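Local coordinates for protein thiosulfate sulfurtransferase YnjE (Escherichia coli, PDB 2WLR) that catalyses the transfer of sulfur from thiosulfate to cyanide, giving thiocyanate and sulfite, as a monomeric periplasmic enzyme with rhodanese domains, at residues E123-P128 / V231-D235; A220-L224 / F375-R379. All coordinates share one frame; numbering follows the deposited sequence.

Interaction 1 joins two strands at one edge of the parallel sheet of the second rhodanese repeat, and interaction 2 packs a helix of that repeat against one of the third; their centres lie about 12 Å apart. Helix 213-226 is followed in the chain by strand 231-234, so each contact uses one of these two neighbours. The two interactions touch through a probable hydrogen bond from Arg379 NH1 to Val231 O (2.9 Å) and through packing of Val231 CG1 on Ala220 CB (3.5 Å) and Leu233 CD1 on Met376 CB (3.8 Å). Arg370, which probably binds substrate, has its side chain about 12 Å from that of Leu233 and about 10 Å from that of Phe375.

Interaction 1: residues E123-P128 / V231-D235; sequences EQLVYP and VRLLD
Leu125 and Val126 pair in parallel with Leu233 and Leu234, and three backbone hydrogen bonds fix the register: Leu233 N to Gln124 O (2.9 Å), Val126 N to Leu233 O (2.9 Å) and Asp235 N to Val126 O (2.9 Å). The middle bond is the most bent, 141° at the hydrogen.

Among side-chain polar contacts, Arg232 NH1 makes a weak bond to Glu123 O (3.2 Å, 123°), while Glu123 CG lies over one guanidinium face and Val126 CG1 sits at its edge. The firmer partners are Asp230, salt-bridged to NE, and Ala142 O, bonded to NH1. A leucine in place of Arg232 would probably leave Asp230 without its opposite charge and both carbonyls without this donor. A water lies within hydrogen-bonding distance of Leu125 O and Asp235 OD2; Asp235 OD1 accepts a bond from Met340 N.

Apolar packing divides between the faces: Leu125 CD2 lies beside Leu233 CB (4.1 Å) on one, and Val126 shares the other with Leu234. Leu234 CG, anti to the backbone N (chi1 176°), sends CD1 to Pro128 CD (3.8 Å) of helix 128-135.

Strand 125-126 thereby forms the edge of the five-stranded parallel sheet, order 1-5-4-2-3, characteristic of the rhodanese fold.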
loop_
_atom_site.group_PDB
_atom_site.type_symbol
_atom_site.label_atom_id
_atom_site.label_comp_id
_atom_site.label_asym_id
_atom_site.label_seq_id
_atom_site.Cartn_x
_atom_site.Cartn_y
_atom_site.Cartn_z
ATOM N N GLU A 123 2.486 -0.165 11.339
ATOM C CA GLU A 123 2.463 -1.556 11.743
ATOM C C GLU A 123 1.495 -2.401 10.935
ATOM O O GLU A 123 1.545 -3.621 10.992
ATOM C CB GLU A 123 2.159 -1.656 13.246
ATOM C CG GLU A 123 0.735 -1.410 13.682
ATOM C CD GLU A 123 0.306 0.051 13.647
ATOM O OE1 GLU A 123 1.162 0.961 13.595
ATOM O OE2 GLU A 123 -0.921 0.287 13.726
ATOM N N GLN A 124 0.634 -1.750 10.172
ATOM C CA GLN A 124 -0.265 -2.469 9.254
ATOM C C GLN A 124 0.396 -2.965 8.015
ATOM O O GLN A 124 -0.189 -3.783 7.303
ATOM C CB GLN A 124 -1.428 -1.581 8.864
ATOM C CG GLN A 124 -2.375 -1.275 10.050
ATOM C CD GLN A 124 -3.304 -0.106 9.815
ATOM O OE1 GLN A 124 -3.318 0.539 8.761
ATOM N NE2 GLN A 124 -4.139 0.165 10.816
ATOM N N LEU A 125 1.571 -2.444 7.690
ATOM C CA LEU A 125 2.328 -2.803 6.478
ATOM C C LEU A 125 3.603 -3.434 6.935
ATOM O O LEU A 125 4.631 -2.776 7.113
ATOM C CB LEU A 125 2.613 -1.568 5.599
ATOM C CG LEU A 125 1.375 -0.972 4.952
ATOM C CD1 LEU A 125 1.709 0.350 4.303
ATOM C CD2 LEU A 125 0.740 -1.872 3.914
ATOM N N VAL A 126 3.556 -4.743 7.130
ATOM C CA VAL A 126 4.719 -5.456 7.659
ATOM C C VAL A 126 5.759 -5.802 6.572
ATOM O O VAL A 126 5.529 -5.606 5.375
ATOM C CB VAL A 126 4.288 -6.709 8.448
ATOM C CG1 VAL A 126 3.166 -6.336 9.454
ATOM C CG2 VAL A 126 3.847 -7.846 7.484
ATOM N N TYR A 127 6.899 -6.330 6.985
ATOM C CA TYR A 127 7.995 -6.644 6.093
ATOM C C TYR A 127 8.550 -8.038 6.444
ATOM O O TYR A 127 8.241 -8.575 7.527
ATOM C CB TYR A 127 9.047 -5.536 6.165
ATOM C CG TYR A 127 9.765 -5.393 7.483
ATOM C CD1 TYR A 127 9.195 -4.729 8.557
ATOM C CD2 TYR A 127 11.042 -5.918 7.643
ATOM C CE1 TYR A 127 9.878 -4.585 9.734
ATOM C CE2 TYR A 127 11.728 -5.786 8.854
ATOM C CZ TYR A 127 11.139 -5.125 9.882
ATOM O OH TYR A 127 11.867 -5.012 11.050
ATOM N N PRO A 128 9.353 -8.641 5.548
ATOM C CA PRO A 128 9.662 -10.073 5.723
ATOM C C PRO A 128 10.350 -10.464 7.022
ATOM O O PRO A 128 9.905 -11.404 7.700
ATOM C CB PRO A 128 10.517 -10.399 4.490
ATOM C CG PRO A 128 9.989 -9.475 3.456
ATOM C CD PRO A 128 9.739 -8.183 4.216
ATOM N N VAL A 231 -5.921 -6.358 10.800
ATOM C CA VAL A 231 -5.613 -6.906 9.496
ATOM C C VAL A 231 -4.423 -6.106 8.944
ATOM O O VAL A 231 -4.436 -4.861 8.927
ATOM C CB VAL A 231 -6.789 -6.835 8.509
ATOM C CG1 VAL A 231 -6.402 -7.434 7.183
ATOM C CG2 VAL A 231 -8.030 -7.555 9.060
ATOM N N ARG A 232 -3.440 -6.835 8.463
ATOM C CA ARG A 232 -2.179 -6.295 7.982
ATOM C C ARG A 232 -1.821 -6.917 6.652
ATOM O O ARG A 232 -2.337 -7.987 6.278
ATOM C CB ARG A 232 -1.074 -6.568 8.983
ATOM C CG ARG A 232 -1.451 -6.142 10.362
ATOM C CD ARG A 232 -0.295 -6.173 11.294
ATOM N NE ARG A 232 -0.704 -6.075 12.675
ATOM C CZ ARG A 232 0.144 -5.891 13.681
ATOM N NH1 ARG A 232 1.431 -5.678 13.449
ATOM N NH2 ARG A 232 -0.319 -5.914 14.921
ATOM N N LEU A 233 -0.941 -6.234 5.923
ATOM C CA LEU A 233 -0.432 -6.718 4.632
ATOM C C LEU A 233 1.052 -6.832 4.720
ATOM O O LEU A 233 1.713 -6.011 5.336
ATOM C CB LEU A 233 -0.683 -5.715 3.513
ATOM C CG LEU A 233 -2.115 -5.446 3.099
ATOM C CD1 LEU A 233 -2.131 -4.384 1.967
ATOM C CD2 LEU A 233 -2.821 -6.734 2.675
ATOM N N LEU A 234 1.597 -7.812 4.025
ATOM C CA LEU A 234 3.027 -7.796 3.727
ATOM C C LEU A 234 3.316 -6.821 2.593
ATOM O O LEU A 234 2.909 -7.024 1.471
ATOM C CB LEU A 234 3.537 -9.190 3.351
ATOM C CG LEU A 234 4.994 -9.333 2.922
ATOM C CD1 LEU A 234 5.965 -8.835 4.016
ATOM C CD2 LEU A 234 5.325 -10.775 2.563
ATOM N N ASP A 235 4.062 -5.777 2.911
ATOM C CA ASP A 235 4.342 -4.678 1.975
ATOM C C ASP A 235 5.154 -5.260 0.824
ATOM O O ASP A 235 6.187 -5.881 1.062
ATOM C CB ASP A 235 5.135 -3.618 2.738
ATOM C CG ASP A 235 5.245 -2.285 2.015
ATOM O OD1 ASP A 235 4.558 -2.060 1.008
ATOM O OD2 ASP A 235 6.075 -1.493 2.504
HETATM O O HOH W 1 6.556 -1.159 5.651
#

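Interaction 2: residues A220-L224 / F375-R379; sequences AQIML and FMYAR
Ala220, Gln221 and Leu224 of helix 213-226 meet Phe375, Met376 and Arg379 of helix 369-380 at the interface between the second and third rhodanese repeats. The axes of segments 220-224 and 375-379 approach to 11.2 Å and their directions differ by 62°; no hydrogen bond crosses, so the evidence for the contact is side-chain packing. Gln221 lays its aliphatic part over one face of the Phe375 ring in a CH-pi contact, with CG 3.8 Å from the ring centroid and 20° off the normal. Its CG is anti to the backbone N (chi1 -176°), and a bend at chi2 then turns the amide almost perpendicular to the ring.

At the ring edge lies Leu224 CD1, 3.9 Å from Phe375 CE1. The same methyl meets the selenium of the selenomethionine Met376, tip to tip, at 3.7 Å from CD1 to SE.

Both helices present positions i, i+1 and i+4, one face of each. They occupy equivalent places in their repeats: each follows the central strand of its parallel sheet, 205-209 or 360-363, and leads to the next strand, 231-234 or 386-389, as the helix of a beta-alpha-beta crossover. Helix 369-380 comes soon after the persulfide-forming Cys365, deposited as its sulfinic acid form.

Met376 folds back through bends at chi2 and chi3, which bring its CE within 3.7 Å of Ala220 CB. Arg379, by contrast, is extended from CG to NE, and its guanidinium turns one face to Leu224 CD1, which stands 3.6 Å above that plane. The second methyl, Leu224 CD2, lies 3.5 Å from Arg379 NH2. Arg379 NH1 is turned to Val231 O of strand 231-234. Gln221, from the second repeat, and Phe375 both touch Val388 of strand 386-389 in the third.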
loop_
_atom_site.group_PDB
_atom_site.type_symbol
_atom_site.label_atom_id
_atom_site.label_comp_id
_atom_site.label_asym_id
_atom_site.label_seq_id
_atom_site.Cartn_x
_atom_site.Cartn_y
_atom_site.Cartn_z
ATOM N N ALA A 220 -8.269 -8.364 2.520
ATOM C CA ALA A 220 -8.103 -7.616 3.739
ATOM C C ALA A 220 -9.201 -6.624 3.983
ATOM O O ALA A 220 -9.692 -6.509 5.112
ATOM C CB ALA A 220 -6.729 -6.887 3.732
ATOM N N GLN A 221 -9.548 -5.823 2.983
ATOM C CA GLN A 221 -10.535 -4.787 3.175
ATOM C C GLN A 221 -11.893 -5.414 3.518
ATOM O O GLN A 221 -12.641 -4.896 4.359
ATOM C CB GLN A 221 -10.615 -3.881 1.944
ATOM C CG GLN A 221 -11.573 -2.671 2.057
ATOM C CD GLN A 221 -13.032 -3.001 1.736
ATOM O OE1 GLN A 221 -13.320 -4.045 1.213
ATOM N NE2 GLN A 221 -13.950 -2.102 2.103
ATOM N N ILE A 222 -12.209 -6.548 2.876
ATOM C CA ILE A 222 -13.472 -7.236 3.149
ATOM C C ILE A 222 -13.481 -7.794 4.585
ATOM O O ILE A 222 -14.476 -7.695 5.294
ATOM C CB ILE A 222 -13.746 -8.315 2.091
ATOM C CG1 ILE A 222 -14.170 -7.634 0.788
ATOM C CG2 ILE A 222 -14.887 -9.258 2.544
ATOM C CD1 ILE A 222 -14.078 -8.513 -0.435
HETATM N N MSE A 223 -12.336 -8.277 5.048
HETATM C CA MSE A 223 -12.236 -8.706 6.455
HETATM C C MSE A 223 -12.419 -7.572 7.431
HETATM O O MSE A 223 -13.051 -7.745 8.492
HETATM C CB MSE A 223 -10.911 -9.396 6.722
HETATM C CG MSE A 223 -10.827 -10.748 6.070
HETATM SE SE MSE A 223 -9.220 -11.678 6.630
HETATM C CE MSE A 223 -9.614 -13.367 5.647
ATOM N N LEU A 224 -11.889 -6.384 7.108
ATOM C CA LEU A 224 -12.045 -5.215 7.989
ATOM C C LEU A 224 -13.531 -4.823 8.053
ATOM O O LEU A 224 -14.063 -4.541 9.115
ATOM C CB LEU A 224 -11.197 -4.037 7.520
ATOM C CG LEU A 224 -9.715 -4.191 7.816
ATOM C CD1 LEU A 224 -8.948 -3.159 6.980
ATOM C CD2 LEU A 224 -9.370 -4.014 9.287
ATOM N N PHE A 375 -7.116 1.663 -0.561
ATOM C CA PHE A 375 -7.756 1.749 0.748
ATOM C C PHE A 375 -6.779 1.361 1.852
ATOM O O PHE A 375 -6.661 2.055 2.878
ATOM C CB PHE A 375 -8.961 0.833 0.830
ATOM C CG PHE A 375 -9.542 0.711 2.201
ATOM C CD1 PHE A 375 -9.076 -0.253 3.055
ATOM C CD2 PHE A 375 -10.575 1.526 2.616
ATOM C CE1 PHE A 375 -9.612 -0.391 4.328
ATOM C CE2 PHE A 375 -11.097 1.384 3.899
ATOM C CZ PHE A 375 -10.606 0.404 4.738
HETATM N N MSE A 376 -6.097 0.228 1.691
HETATM C CA MSE A 376 -5.147 -0.199 2.726
HETATM C C MSE A 376 -4.014 0.783 2.935
HETATM O O MSE A 376 -3.616 1.022 4.064
HETATM C CB MSE A 376 -4.635 -1.617 2.469
HETATM C CG MSE A 376 -5.689 -2.704 2.475
HETATM SE SE MSE A 376 -6.557 -2.928 4.210
HETATM C CE MSE A 376 -5.080 -3.863 5.126
ATOM N N TYR A 377 -3.479 1.346 1.860
ATOM C CA TYR A 377 -2.455 2.387 1.997
ATOM C C TYR A 377 -3.002 3.641 2.722
ATOM O O TYR A 377 -2.396 4.116 3.657
ATOM C CB TYR A 377 -1.871 2.753 0.648
ATOM C CG TYR A 377 -1.135 1.635 -0.070
ATOM C CD1 TYR A 377 -0.630 0.516 0.634
ATOM C CD2 TYR A 377 -0.995 1.654 -1.448
ATOM C CE1 TYR A 377 0.033 -0.496 -0.009
ATOM C CE2 TYR A 377 -0.311 0.634 -2.087
ATOM C CZ TYR A 377 0.187 -0.431 -1.354
ATOM O OH TYR A 377 0.851 -1.445 -2.018
ATOM N N ALA A 378 -4.168 4.136 2.314
ATOM C CA ALA A 378 -4.757 5.309 2.968
ATOM C C ALA A 378 -5.043 5.057 4.440
ATOM O O ALA A 378 -4.845 5.910 5.260
ATOM C CB ALA A 378 -6.060 5.698 2.246
ATOM N N ARG A 379 -5.492 3.843 4.771
ATOM C CA ARG A 379 -5.696 3.443 6.154
ATOM C C ARG A 379 -4.380 3.524 6.952
ATOM O O ARG A 379 -4.334 4.126 8.037
ATOM C CB ARG A 379 -6.269 2.032 6.182
ATOM C CG ARG A 379 -6.468 1.462 7.574
ATOM C CD ARG A 379 -7.004 0.047 7.495
ATOM N NE ARG A 379 -7.032 -0.684 8.769
ATOM C CZ ARG A 379 -6.272 -1.727 9.086
ATOM N NH1 ARG A 379 -5.306 -2.174 8.295
ATOM N NH2 ARG A 379 -6.444 -2.306 10.274
#